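Side-chain contacts in serpin B3 (Homo sapiens, PDB 4ZK3), which probably inhibits proteases as a member of the serpin family and, in psoriasis, makes up the aggregating Pso p27: residues N8-F13 / F59-E64; K87-F92 / L101-K106; S149-Q154 / K160-E165; D252-L257 / P368-I373; S315-T318 / G322-L325. All coordinates share one frame; numbering follows the deposited sequence.

Contact 1 of 5, residues N8-F13 / F59-E64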
# COMPACT_ATOMS: atom_id res chain seq x y z
N ASN A 8 -10.21 0.15 -5.67
CA ASN A 8 -8.96 0.16 -4.88
C ASN A 8 -7.98 1.26 -5.34
O ASN A 8 -7.37 1.96 -4.51
CB ASN A 8 -8.34 -1.25 -4.91
CG ASN A 8 -9.32 -2.36 -4.35
OD1 ASN A 8 -10.22 -2.09 -3.53
ND2 ASN A 8 -9.10 -3.61 -4.78
N THR A 9 -7.84 1.39 -6.67
CA THR A 9 -7.02 2.44 -7.27
C THR A 9 -7.55 3.85 -6.99
O THR A 9 -6.77 4.78 -6.76
CB THR A 9 -6.84 2.19 -8.78
OG1 THR A 9 -6.17 0.95 -8.97
CG2 THR A 9 -5.97 3.29 -9.41
N LYS A 10 -8.86 4.02 -6.95
CA LYS A 10 -9.42 5.34 -6.60
C LYS A 10 -9.15 5.74 -5.17
O LYS A 10 -8.75 6.88 -4.87
CB LYS A 10 -10.94 5.35 -6.85
CG LYS A 10 -11.32 5.21 -8.34
CD LYS A 10 -12.83 5.09 -8.50
CE LYS A 10 -13.24 4.96 -9.96
NZ LYS A 10 -12.97 6.24 -10.69
N PHE A 11 -9.36 4.80 -4.27
CA PHE A 11 -9.02 4.97 -2.86
C PHE A 11 -7.55 5.30 -2.70
O PHE A 11 -7.19 6.23 -1.95
CB PHE A 11 -9.40 3.70 -2.08
CG PHE A 11 -9.05 3.73 -0.64
CD1 PHE A 11 -9.48 4.74 0.17
CD2 PHE A 11 -8.32 2.67 -0.06
CE1 PHE A 11 -9.20 4.75 1.53
CE2 PHE A 11 -8.00 2.68 1.29
CZ PHE A 11 -8.44 3.73 2.10
N MET A 12 -6.70 4.60 -3.45
CA MET A 12 -5.25 4.91 -3.50
C MET A 12 -4.97 6.39 -3.85
O MET A 12 -4.19 7.05 -3.16
CB MET A 12 -4.51 3.97 -4.50
CG MET A 12 -2.98 4.21 -4.68
SD MET A 12 -2.40 3.27 -6.09
CE MET A 12 -2.71 4.50 -7.36
N PHE A 13 -5.62 6.95 -4.87
CA PHE A 13 -5.42 8.38 -5.17
C PHE A 13 -6.02 9.31 -4.11
O PHE A 13 -5.43 10.38 -3.82
CB PHE A 13 -5.90 8.73 -6.56
CG PHE A 13 -4.97 8.26 -7.62
CD1 PHE A 13 -3.72 8.85 -7.75
CD2 PHE A 13 -5.30 7.20 -8.47
CE1 PHE A 13 -2.83 8.43 -8.73
CE2 PHE A 13 -4.42 6.76 -9.44
CZ PHE A 13 -3.18 7.37 -9.57
N PHE A 59 -16.18 1.00 -2.45
CA PHE A 59 -16.83 -0.31 -2.53
C PHE A 59 -18.29 -0.12 -2.90
O PHE A 59 -18.94 -1.06 -3.34
CB PHE A 59 -16.77 -1.06 -1.19
CG PHE A 59 -15.47 -1.86 -0.94
CD1 PHE A 59 -14.31 -1.65 -1.69
CD2 PHE A 59 -15.43 -2.81 0.09
CE1 PHE A 59 -13.16 -2.37 -1.43
CE2 PHE A 59 -14.30 -3.54 0.35
CZ PHE A 59 -13.16 -3.32 -0.42
N ASP A 60 -18.82 1.09 -2.76
CA ASP A 60 -20.17 1.35 -3.23
C ASP A 60 -20.28 1.49 -4.77
O ASP A 60 -21.40 1.69 -5.26
CB ASP A 60 -20.78 2.54 -2.52
CG ASP A 60 -20.03 3.86 -2.76
OD1 ASP A 60 -19.02 3.96 -3.51
OD2 ASP A 60 -20.45 4.83 -2.14
N GLN A 61 -19.15 1.37 -5.49
CA GLN A 61 -19.07 1.55 -6.94
C GLN A 61 -18.67 0.27 -7.64
O GLN A 61 -18.35 0.31 -8.84
CB GLN A 61 -18.04 2.63 -7.32
CG GLN A 61 -18.24 3.98 -6.62
CD GLN A 61 -17.16 5.04 -6.94
OE1 GLN A 61 -16.03 4.73 -7.32
NE2 GLN A 61 -17.53 6.31 -6.78
N VAL A 62 -18.65 -0.85 -6.92
CA VAL A 62 -18.28 -2.16 -7.47
C VAL A 62 -19.57 -2.96 -7.74
O VAL A 62 -20.52 -2.80 -6.97
CB VAL A 62 -17.43 -2.91 -6.43
CG1 VAL A 62 -17.06 -4.32 -6.91
CG2 VAL A 62 -16.21 -2.05 -6.05
N THR A 63 -19.57 -3.85 -8.75
CA THR A 63 -20.81 -4.35 -9.40
C THR A 63 -21.02 -5.88 -9.59
O THR A 63 -20.23 -6.54 -10.26
CB THR A 63 -20.93 -3.72 -10.82
OG1 THR A 63 -19.67 -3.80 -11.50
CG2 THR A 63 -21.36 -2.25 -10.74
N GLU A 64 -22.12 -6.42 -9.04
CA GLU A 64 -22.67 -7.78 -9.37
C GLU A 64 -23.92 -8.18 -8.50
O GLU A 64 -24.99 -8.66 -8.97
CB GLU A 64 -21.57 -8.86 -9.30
CG GLU A 64 -20.91 -9.19 -10.64
CD GLU A 64 -19.58 -9.93 -10.51
OE1 GLU A 64 -19.30 -10.47 -9.42
OE2 GLU A 64 -18.81 -9.96 -11.50

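Contact 2 of 5, residues K87-F92 / L101-K106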
# COMPACT_ATOMS: atom_id res chain seq x y z
N LYS A 87 -11.29 -13.40 -3.58
CA LYS A 87 -10.62 -13.92 -4.78
C LYS A 87 -9.27 -13.21 -4.98
O LYS A 87 -8.25 -13.84 -5.23
CB LYS A 87 -11.47 -13.71 -6.03
CG LYS A 87 -12.55 -14.76 -6.25
CD LYS A 87 -12.99 -14.80 -7.72
CE LYS A 87 -13.57 -16.15 -8.16
NZ LYS A 87 -15.07 -16.20 -8.19
N LEU A 88 -9.26 -11.88 -4.84
CA LEU A 88 -8.00 -11.15 -4.86
C LEU A 88 -6.98 -11.65 -3.85
O LEU A 88 -5.83 -11.91 -4.22
CB LEU A 88 -8.21 -9.66 -4.58
CG LEU A 88 -8.45 -8.72 -5.76
CD1 LEU A 88 -8.42 -7.30 -5.22
CD2 LEU A 88 -7.44 -8.93 -6.89
N LEU A 89 -7.37 -11.77 -2.57
CA LEU A 89 -6.41 -12.23 -1.55
C LEU A 89 -5.69 -13.52 -1.97
O LEU A 89 -4.47 -13.64 -1.80
CB LEU A 89 -7.10 -12.38 -0.16
CG LEU A 89 -7.55 -11.06 0.50
CD1 LEU A 89 -8.26 -11.36 1.79
CD2 LEU A 89 -6.37 -10.14 0.81
N THR A 90 -6.44 -14.47 -2.56
CA THR A 90 -5.92 -15.75 -3.05
C THR A 90 -4.78 -15.54 -4.04
O THR A 90 -3.75 -16.20 -3.96
CB THR A 90 -7.01 -16.57 -3.79
OG1 THR A 90 -8.25 -16.47 -3.12
CG2 THR A 90 -6.64 -18.05 -3.87
N GLU A 91 -4.98 -14.60 -4.97
CA GLU A 91 -4.00 -14.30 -6.03
C GLU A 91 -2.73 -13.68 -5.50
O GLU A 91 -1.65 -13.86 -6.01
CB GLU A 91 -4.62 -13.32 -7.00
CG GLU A 91 -5.90 -13.82 -7.65
CD GLU A 91 -5.63 -14.57 -8.92
OE1 GLU A 91 -6.43 -14.40 -9.87
OE2 GLU A 91 -4.61 -15.31 -8.97
N PHE A 92 -2.87 -12.98 -4.40
CA PHE A 92 -1.76 -12.30 -3.80
C PHE A 92 -0.96 -13.20 -2.87
O PHE A 92 -0.24 -12.68 -1.99
CB PHE A 92 -2.30 -11.10 -2.99
CG PHE A 92 -3.01 -10.06 -3.80
CD1 PHE A 92 -2.95 -10.02 -5.18
CD2 PHE A 92 -3.73 -9.08 -3.15
CE1 PHE A 92 -3.60 -9.03 -5.90
CE2 PHE A 92 -4.42 -8.09 -3.85
CZ PHE A 92 -4.33 -8.05 -5.24
N LEU A 101 5.28 -13.19 -3.00
CA LEU A 101 4.21 -12.28 -2.65
C LEU A 101 3.34 -12.94 -1.58
O LEU A 101 2.90 -14.08 -1.75
CB LEU A 101 3.39 -11.96 -3.90
CG LEU A 101 2.26 -11.00 -3.56
CD1 LEU A 101 2.71 -9.63 -2.98
CD2 LEU A 101 1.41 -10.78 -4.77
N LYS A 102 3.08 -12.26 -0.48
CA LYS A 102 2.26 -12.83 0.51
C LYS A 102 1.53 -11.76 1.28
O LYS A 102 2.00 -10.63 1.42
CB LYS A 102 3.00 -13.75 1.44
CG LYS A 102 4.10 -13.16 2.22
CD LYS A 102 4.78 -14.12 3.17
CE LYS A 102 6.05 -13.47 3.67
NZ LYS A 102 6.59 -14.05 4.96
N ILE A 103 0.34 -12.12 1.72
CA ILE A 103 -0.51 -11.20 2.46
C ILE A 103 -1.23 -11.98 3.51
O ILE A 103 -1.74 -13.06 3.23
CB ILE A 103 -1.44 -10.48 1.48
CG1 ILE A 103 -2.18 -9.32 2.16
CG2 ILE A 103 -2.39 -11.45 0.82
CD1 ILE A 103 -2.67 -8.34 1.16
N ALA A 104 -1.36 -11.39 4.69
CA ALA A 104 -2.10 -12.03 5.76
C ALA A 104 -2.91 -11.00 6.54
O ALA A 104 -2.49 -9.82 6.69
CB ALA A 104 -1.11 -12.68 6.70
N ASN A 105 -4.01 -11.48 7.10
CA ASN A 105 -4.91 -10.75 7.92
C ASN A 105 -5.02 -11.44 9.24
O ASN A 105 -5.06 -12.65 9.30
CB ASN A 105 -6.28 -10.72 7.22
CG ASN A 105 -6.26 -9.88 6.00
OD1 ASN A 105 -6.61 -10.30 4.86
ND2 ASN A 105 -5.83 -8.68 6.19
N LYS A 106 -5.09 -10.68 10.32
CA LYS A 106 -5.23 -11.27 11.63
C LYS A 106 -6.02 -10.40 12.61
O LYS A 106 -5.90 -9.21 12.63
CB LYS A 106 -3.84 -11.58 12.24
CG LYS A 106 -3.90 -12.48 13.49
CD LYS A 106 -2.52 -12.96 13.89
CE LYS A 106 -2.54 -13.85 15.11
NZ LYS A 106 -1.23 -14.54 15.38

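Contact 3 of 5, residues S149-Q154 / K160-E165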
# COMPACT_ATOMS: atom_id res chain seq x y z
N SER A 149 5.60 -7.98 16.70
CA SER A 149 6.46 -9.09 16.27
C SER A 149 5.83 -9.96 15.26
O SER A 149 6.51 -10.46 14.35
CB SER A 149 6.98 -9.99 17.45
OG SER A 149 7.72 -9.16 18.32
N TRP A 150 4.55 -10.27 15.42
CA TRP A 150 3.87 -10.96 14.36
C TRP A 150 4.03 -10.24 13.00
O TRP A 150 4.32 -10.87 11.94
CB TRP A 150 2.39 -11.12 14.67
CG TRP A 150 1.70 -11.87 13.64
CD1 TRP A 150 1.70 -13.20 13.49
CD2 TRP A 150 0.89 -11.34 12.57
NE1 TRP A 150 0.95 -13.55 12.38
CE2 TRP A 150 0.44 -12.42 11.81
CE3 TRP A 150 0.52 -10.04 12.19
CZ2 TRP A 150 -0.40 -12.26 10.71
CZ3 TRP A 150 -0.27 -9.88 11.07
CH2 TRP A 150 -0.75 -10.98 10.36
N VAL A 151 3.86 -8.93 13.03
CA VAL A 151 4.03 -8.12 11.82
C VAL A 151 5.46 -8.24 11.25
O VAL A 151 5.60 -8.45 10.06
CB VAL A 151 3.64 -6.66 12.08
CG1 VAL A 151 4.06 -5.79 10.90
CG2 VAL A 151 2.11 -6.55 12.31
N GLU A 152 6.50 -8.09 12.08
CA GLU A 152 7.88 -8.39 11.64
C GLU A 152 7.96 -9.73 10.97
O GLU A 152 8.56 -9.87 9.88
CB GLU A 152 8.88 -8.34 12.80
CG GLU A 152 8.99 -6.98 13.45
CD GLU A 152 10.33 -6.84 14.25
OE1 GLU A 152 11.24 -7.67 14.02
OE2 GLU A 152 10.45 -5.91 15.06
N SER A 153 7.30 -10.71 11.56
CA SER A 153 7.35 -12.07 11.09
C SER A 153 6.68 -12.26 9.76
O SER A 153 7.01 -13.20 9.06
CB SER A 153 6.77 -13.07 12.16
OG SER A 153 5.39 -13.39 11.95
N GLN A 154 5.78 -11.35 9.35
CA GLN A 154 5.16 -11.48 8.06
C GLN A 154 5.78 -10.54 6.99
O GLN A 154 5.21 -10.43 5.93
CB GLN A 154 3.63 -11.17 8.16
CG GLN A 154 2.90 -11.90 9.25
CD GLN A 154 2.93 -13.39 9.02
OE1 GLN A 154 2.52 -13.87 7.95
NE2 GLN A 154 3.48 -14.11 9.95
N LYS A 160 8.91 -2.79 11.47
CA LYS A 160 9.09 -2.88 12.91
C LYS A 160 8.27 -1.88 13.62
O LYS A 160 8.04 -0.81 13.12
CB LYS A 160 10.55 -2.62 13.23
CG LYS A 160 11.54 -3.62 12.63
CD LYS A 160 12.92 -3.42 13.35
CE LYS A 160 13.88 -4.50 13.06
NZ LYS A 160 14.00 -4.63 11.59
N ASN A 161 7.79 -2.23 14.82
CA ASN A 161 7.13 -1.27 15.69
C ASN A 161 5.87 -0.64 15.02
O ASN A 161 5.59 0.56 15.13
CB ASN A 161 8.14 -0.24 16.25
CG ASN A 161 7.61 0.51 17.48
OD1 ASN A 161 7.46 1.73 17.48
ND2 ASN A 161 7.34 -0.22 18.54
N LEU A 162 5.10 -1.46 14.33
CA LEU A 162 3.96 -0.94 13.58
C LEU A 162 3.09 -0.03 14.44
O LEU A 162 2.70 1.02 14.00
CB LEU A 162 3.12 -2.11 13.01
CG LEU A 162 1.80 -1.65 12.34
CD1 LEU A 162 2.03 -0.75 11.11
CD2 LEU A 162 0.95 -2.87 12.03
N ILE A 163 2.81 -0.49 15.67
CA ILE A 163 1.94 0.20 16.60
C ILE A 163 2.83 0.80 17.73
O ILE A 163 3.32 0.07 18.59
CB ILE A 163 0.90 -0.72 17.22
CG1 ILE A 163 0.03 -1.46 16.16
CG2 ILE A 163 -0.02 0.11 18.10
CD1 ILE A 163 -0.78 -2.56 16.79
N PRO A 164 3.07 2.12 17.69
CA PRO A 164 3.88 2.75 18.72
C PRO A 164 3.12 2.88 20.06
O PRO A 164 1.91 2.63 20.12
CB PRO A 164 4.21 4.13 18.12
CG PRO A 164 4.08 3.94 16.64
CD PRO A 164 2.85 3.06 16.57
N GLU A 165 3.85 3.23 21.11
CA GLU A 165 3.26 3.31 22.45
C GLU A 165 2.25 4.39 22.33
O GLU A 165 2.39 5.27 21.49
CB GLU A 165 4.31 3.74 23.46
CG GLU A 165 5.58 2.91 23.41
CD GLU A 165 6.61 3.41 24.37
OE1 GLU A 165 7.69 3.86 23.90
OE2 GLU A 165 6.30 3.36 25.60
O HOH W 1 8.38 -4.54 16.25

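Contact 4 of 5, residues D252-L257 / P368-I373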
# COMPACT_ATOMS: atom_id res chain seq x y z
N ASP A 252 11.22 19.97 -12.40
CA ASP A 252 10.24 20.54 -11.49
C ASP A 252 8.83 20.25 -11.92
O ASP A 252 7.89 20.80 -11.35
CB ASP A 252 10.46 22.07 -11.43
CG ASP A 252 10.12 22.78 -12.75
OD1 ASP A 252 10.46 22.27 -13.84
OD2 ASP A 252 9.50 23.86 -12.68
N GLY A 253 8.64 19.40 -12.92
CA GLY A 253 7.28 19.15 -13.43
C GLY A 253 6.38 18.22 -12.59
O GLY A 253 5.25 17.98 -12.98
N LEU A 254 6.86 17.71 -11.45
CA LEU A 254 6.10 16.69 -10.68
C LEU A 254 4.75 17.21 -10.19
O LEU A 254 3.74 16.51 -10.32
CB LEU A 254 6.93 16.09 -9.52
CG LEU A 254 6.22 14.93 -8.78
CD1 LEU A 254 6.00 13.79 -9.74
CD2 LEU A 254 6.99 14.38 -7.60
N GLN A 255 4.72 18.45 -9.70
CA GLN A 255 3.49 19.01 -9.13
C GLN A 255 2.33 18.97 -10.11
O GLN A 255 1.21 18.65 -9.72
CB GLN A 255 3.70 20.43 -8.58
CG GLN A 255 3.11 20.65 -7.19
CD GLN A 255 2.53 22.05 -7.01
OE1 GLN A 255 3.00 22.82 -6.19
NE2 GLN A 255 1.48 22.38 -7.77
N LYS A 256 2.58 19.22 -11.39
CA LYS A 256 1.50 19.13 -12.37
C LYS A 256 1.03 17.69 -12.55
O LYS A 256 -0.18 17.42 -12.55
CB LYS A 256 1.90 19.67 -13.75
CG LYS A 256 0.71 19.80 -14.72
CD LYS A 256 1.13 19.77 -16.19
CE LYS A 256 -0.06 19.94 -17.13
NZ LYS A 256 0.33 20.28 -18.54
N LEU A 257 1.99 16.78 -12.73
CA LEU A 257 1.68 15.37 -12.92
C LEU A 257 0.82 14.89 -11.77
O LEU A 257 -0.16 14.18 -12.00
CB LEU A 257 2.96 14.56 -13.02
CG LEU A 257 2.88 13.06 -13.32
CD1 LEU A 257 2.21 12.83 -14.67
CD2 LEU A 257 4.29 12.46 -13.31
N PRO A 368 12.54 13.97 -9.08
CA PRO A 368 11.46 13.26 -8.45
C PRO A 368 10.57 12.51 -9.39
O PRO A 368 10.25 13.04 -10.47
CB PRO A 368 10.68 14.36 -7.77
CG PRO A 368 11.71 15.32 -7.40
CD PRO A 368 12.66 15.32 -8.56
N PHE A 369 10.15 11.30 -8.99
CA PHE A 369 9.29 10.46 -9.81
C PHE A 369 8.24 9.72 -8.98
O PHE A 369 8.41 9.60 -7.77
CB PHE A 369 10.12 9.48 -10.65
CG PHE A 369 10.98 8.52 -9.80
CD1 PHE A 369 10.46 7.31 -9.32
CD2 PHE A 369 12.31 8.84 -9.52
CE1 PHE A 369 11.23 6.44 -8.58
CE2 PHE A 369 13.11 7.95 -8.78
CZ PHE A 369 12.58 6.76 -8.29
N LEU A 370 7.15 9.26 -9.66
CA LEU A 370 6.16 8.36 -9.07
C LEU A 370 6.39 6.91 -9.46
O LEU A 370 6.95 6.62 -10.51
CB LEU A 370 4.76 8.78 -9.44
CG LEU A 370 4.46 10.26 -9.20
CD1 LEU A 370 3.23 10.70 -10.03
CD2 LEU A 370 4.25 10.60 -7.74
N PHE A 371 6.09 5.96 -8.58
CA PHE A 371 6.32 4.60 -8.96
C PHE A 371 5.29 3.76 -8.24
O PHE A 371 4.74 4.16 -7.17
CB PHE A 371 7.78 4.19 -8.67
CG PHE A 371 8.12 4.20 -7.18
CD1 PHE A 371 8.47 5.38 -6.53
CD2 PHE A 371 8.11 3.02 -6.43
CE1 PHE A 371 8.76 5.43 -5.17
CE2 PHE A 371 8.37 3.07 -5.04
CZ PHE A 371 8.68 4.29 -4.41
N PHE A 372 5.04 2.59 -8.79
CA PHE A 372 4.16 1.63 -8.12
C PHE A 372 4.44 0.23 -8.57
O PHE A 372 5.05 0.02 -9.62
CB PHE A 372 2.69 2.01 -8.26
CG PHE A 372 2.15 1.98 -9.65
CD1 PHE A 372 1.62 0.82 -10.18
CD2 PHE A 372 2.11 3.15 -10.42
CE1 PHE A 372 1.08 0.83 -11.46
CE2 PHE A 372 1.60 3.17 -11.71
CZ PHE A 372 1.05 2.00 -12.23
N ILE A 373 4.02 -0.71 -7.71
CA ILE A 373 4.17 -2.12 -7.97
C ILE A 373 2.77 -2.68 -8.19
O ILE A 373 1.90 -2.60 -7.33
CB ILE A 373 4.91 -2.85 -6.85
CG1 ILE A 373 6.37 -2.34 -6.75
CG2 ILE A 373 4.89 -4.36 -7.07
CD1 ILE A 373 7.05 -2.72 -5.45

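Contact 5 of 5, residues S315-T318 / G322-L325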
# COMPACT_ATOMS: atom_id res chain seq x y z
N SER A 315 -21.85 -3.24 15.73
CA SER A 315 -22.61 -4.26 16.44
C SER A 315 -22.56 -5.57 15.70
O SER A 315 -22.94 -6.64 16.26
CB SER A 315 -24.07 -3.79 16.61
OG SER A 315 -24.72 -3.65 15.37
N GLY A 316 -22.13 -5.54 14.43
CA GLY A 316 -21.88 -6.79 13.69
C GLY A 316 -20.65 -7.60 14.19
O GLY A 316 -20.45 -8.78 13.83
N MET A 317 -19.85 -6.96 15.02
CA MET A 317 -18.67 -7.63 15.61
C MET A 317 -19.05 -8.40 16.86
O MET A 317 -18.48 -9.46 17.13
CB MET A 317 -17.60 -6.63 15.96
CG MET A 317 -16.89 -6.06 14.75
SD MET A 317 -15.53 -4.98 15.20
CE MET A 317 -14.88 -4.44 13.64
N THR A 318 -19.98 -7.83 17.64
CA THR A 318 -20.27 -8.27 18.99
C THR A 318 -21.71 -8.68 19.23
O THR A 318 -21.96 -9.47 20.10
CB THR A 318 -19.88 -7.17 20.01
OG1 THR A 318 -20.37 -5.90 19.56
CG2 THR A 318 -18.33 -7.06 20.12
N GLY A 322 -21.36 -0.36 20.82
CA GLY A 322 -20.52 0.13 21.89
C GLY A 322 -19.05 0.17 21.51
O GLY A 322 -18.29 0.94 22.10
N LEU A 323 -18.65 -0.68 20.56
CA LEU A 323 -17.24 -0.67 20.04
C LEU A 323 -17.01 0.56 19.20
O LEU A 323 -17.88 0.90 18.38
CB LEU A 323 -16.94 -1.91 19.18
CG LEU A 323 -16.31 -3.08 19.93
CD1 LEU A 323 -16.29 -4.33 19.06
CD2 LEU A 323 -14.91 -2.74 20.40
N VAL A 324 -15.87 1.20 19.42
CA VAL A 324 -15.41 2.39 18.67
C VAL A 324 -13.93 2.20 18.33
O VAL A 324 -13.19 1.62 19.13
CB VAL A 324 -15.53 3.66 19.52
CG1 VAL A 324 -15.08 4.86 18.73
CG2 VAL A 324 -16.98 3.81 20.00
N LEU A 325 -13.50 2.67 17.16
CA LEU A 325 -12.07 2.62 16.81
C LEU A 325 -11.33 3.83 17.34
O LEU A 325 -11.73 5.01 17.09
CB LEU A 325 -11.84 2.53 15.32
CG LEU A 325 -12.50 1.39 14.57
CD1 LEU A 325 -12.09 1.43 13.11
CD2 LEU A 325 -12.20 0.06 15.23

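Contact 1 of 5, residues N8-F13 / F59-E64
Asn-8 and Phe-59 meet at the edge of the aromatic ring. Asn-8 OD1 lies in the ring plane, 3.6 Å from Phe-59 CE1. The amide oxygen therefore faces the weakly positive rim of the ring, not its pi cloud. The amide and ring planes stand 55° apart, so the two groups do not stack. In Asn-8 the side chain leaves the helix with CG beside the backbone N and anti to the carbonyl carbon (chi1 -58°). That turn brings the oxygen out to Phe-59, although the two backbones stay well separated.

The second kind of contact is a methylene chain against an amide oxygen. Lys-10 CD sits 3.4 Å from Gln-61 OE1, and Lys-10 CE lies 3.8 Å from the same Gln-61 OE1. Beyond these carbons the lysine bends at its last torsion (chi4 -68°). Lys-10 NZ stays 4.8 Å from Gln-61 OE1, too far for a bond. Gln-61 OE1 takes its hydrogen bond from within its own loop, at His-58 ND1. That bond steadies the glutamine end while its extended chain reaches toward the helix.

The two pairs differ in burial. Asn-8 and Phe-59 are buried, and both also touch Thr-35 of helix 31-42. Lys-10 and Gln-61 lie nearer the surface. The shared area is small, 102 Å² over both sides. The arrangement joins the N-terminal helix 4-19 to the loop that follows helix 47-57, within the helical part of the serpin fold.

Contact 2 of 5, residues K87-F92 / L101-K106
Leu-101 begins the contact by resting on the backbone of Phe-92. Its CG is 3.4 Å from Phe-92 O, and Leu-101 CD2 is 3.6 Å from Phe-92 CA. CG is anti to the strand nitrogen (chi1 180°), which carries the branch across to the helix end. The CB of Lys-102 leaves the strand on the side turned from the helix, so its backbone makes the contact. Its CA makes a bent CA-H...O contact with the same carbonyl, with Lys-102 CA 3.5 Å from Phe-92 O and an angle of 126° at the hydrogen.

Ile-103 bridges two residues of the helix end. Its CG2 branch lies 3.8 Å from Phe-92 CB and also near Phe-92 O. Its CD1 extends to the previous turn, 4.1 Å from Leu-89 CD2, and the two side chains cross at about a right angle. Ile-103 O takes a hydrogen bond from Asn-93 ND2, just past the helix.

Asn-105 comes next on the same face. Its OD1 approaches the methyl groups of Leu-89, with OD1 3.6 Å from Leu-89 CD1. The other end of the amide is held by hydrogen bonds from ND2, one to Ser-36 OG and a weak one to Asn-178 OD1.

Strand 99-110 thus turns alternate residues toward helix 81-91. From the strand, Phe-92 O meets carbons of Leu-101, Lys-102 and Ile-103. Methyl packing is joined by carbon-to-oxygen contacts, with no polar bond between the segments. This implies a join that depends on shape and burial, with Asn-105 held by partners outside the pair.

Contact 3 of 5, residues S149-Q154 / K160-E165
Val-151 and Leu-162 make the tight, buried part of this contact. Val-151 CG2 is 3.9 Å from Leu-162 CD2, and the two side chains cross at about a right angle. This valine branch is the one anti to the carbonyl carbon, which turns it to the loop. Both residues also touch Ala-346 of strand 340-351, so the pair is closed in between helix, loop and sheet.

The outer part is more exposed, and water takes part in it. Glu-152 sets its carboxylate obliquely across the carbon chain of Lys-160, with OE2 3.5 Å from Lys-160 CG. The glutamate CG stands beside the backbone N (chi1 -62°), and from there the extended chain reaches the lysine. Any attraction between the charges is probably weak and long-range: Glu-152 OE1 and Lys-160 NZ are 4.8 Å apart, so there is no salt bridge. Lys-160 NZ instead bonds to Glu-157 O. One water bridges the segments. It donates to Glu-152 OE2 at 2.8 Å and accepts from Asn-161 N at 2.8 Å, so the carboxylate grips the loop backbone indirectly.

At the end of the helix, Ser-153 OG donates to Trp-150 O at 2.7 Å, in the carbonyl plane and on a lone pair.

The loop runs back along helix 140-153, and Asn-148 OD1 holds Ile-163 N. The helix lies across strands 174-185 and 340-351: Trp-150 and Val-151 rest on Val-177 of the first, and Leu-162 reaches Ala-348 of the second.

Contact 4 of 5, residues D252-L257 / P368-I373
Of the rings in 368-373, only that of Pro-368 touches 252-257, and it meets Leu-254 through CB. Leu-254 CD2 lies 3.7 Å from Pro-368 CB. The aromatic rings of the strand are engaged with other residues. The side chain of Phe-369 leaves the backbone on the side turned from the helix, and its ring meets Phe-387 with the planes at about 35°. Phe-371 packs edge-to-face with Phe-287.

Leucines do the rest. Leu-254 splits its methyls between two strand residues. While CD2 takes the proline, CD1 is 3.9 Å from Leu-370 CG. With CG anti to its backbone nitrogen (chi1 -175°), the fork of Leu-254 spans both. One turn on, Leu-257 CD2 comes 3.9 Å from Leu-370 CD1. These two side chains slide past each other in opposite directions. Leu-370 thus touches both leucines, Leu-254 through CG and Leu-257 through CD1.

Around them, Leu-254 also touches Pro-248 and Arg-386, from the strands that flank 369-375 in its sheet. All four residues in contact are buried, and the groups that meet are saturated carbon alone. The contact is purely dispersive and hydrophobic, holding the start of helix 254-260 against strand 369-375.

Contact 5 of 5, residues S315-T318 / G322-L325
The chain makes one weakly bonded helical turn, with Thr-318 N 3.5 Å from Ser-315 O, and comes back through Gly-322, where at phi 140° and psi -26° a CB would be pressed against the carbonyl O of the preceding residue, to bring Leu-323 against Met-317 and Thr-318.

Leu-323 does the touching through one branch, CD1. Thr-318 CG2 is the nearer partner, 3.6 Å from Leu-323 CD1. On the other residue, Met-317 SD lies 4.0 Å from Leu-323 CD1, and Met-317 CB lies 4.1 Å from Leu-323 CD1. The methionine chain is extended beyond CG and crosses the leucine at about a right angle; CD1 touches the chain at CB and SD. Thr-318 sorts its branches by polarity. Its methyl is beside the backbone nitrogen and turns to the leucine, while OG1 makes a weak hydrogen bond to Ser-320 O inside the turn.

A small apolar patch therefore closes the loop between the helical turn and strand 325-336. Backbone bonds tie it outward: Met-317 to Leu-116 and Leu-325 to Ile-307. In this fold strand 325-336 borders strand 340-351, probably the inserted part of the reactive-centre loop of a cleaved serpin.

How the contacts relate
Contacts 1, 2 and 3 form a chain of touching neighbours. Asn-8 ND2 of contact 1 lies 3.8 Å from Leu-88 CD1 of contact 2. Strand 99-110 then carries contact 2 through to contact 3, where Lys-106 CD is 3.7 Å from Trp-150 CE2, in a cation-pi pair. Centres are about 18 Å apart at each step. Contacts 4 and 5 stand at opposite ends, their centres about 40 Å apart. The functional element of a serpin is its reactive-centre loop, and strand 340-351 is probably the inserted part of it. Contact 3 packs on that strand, and contact 5 leads into its neighbour, strand 325-336.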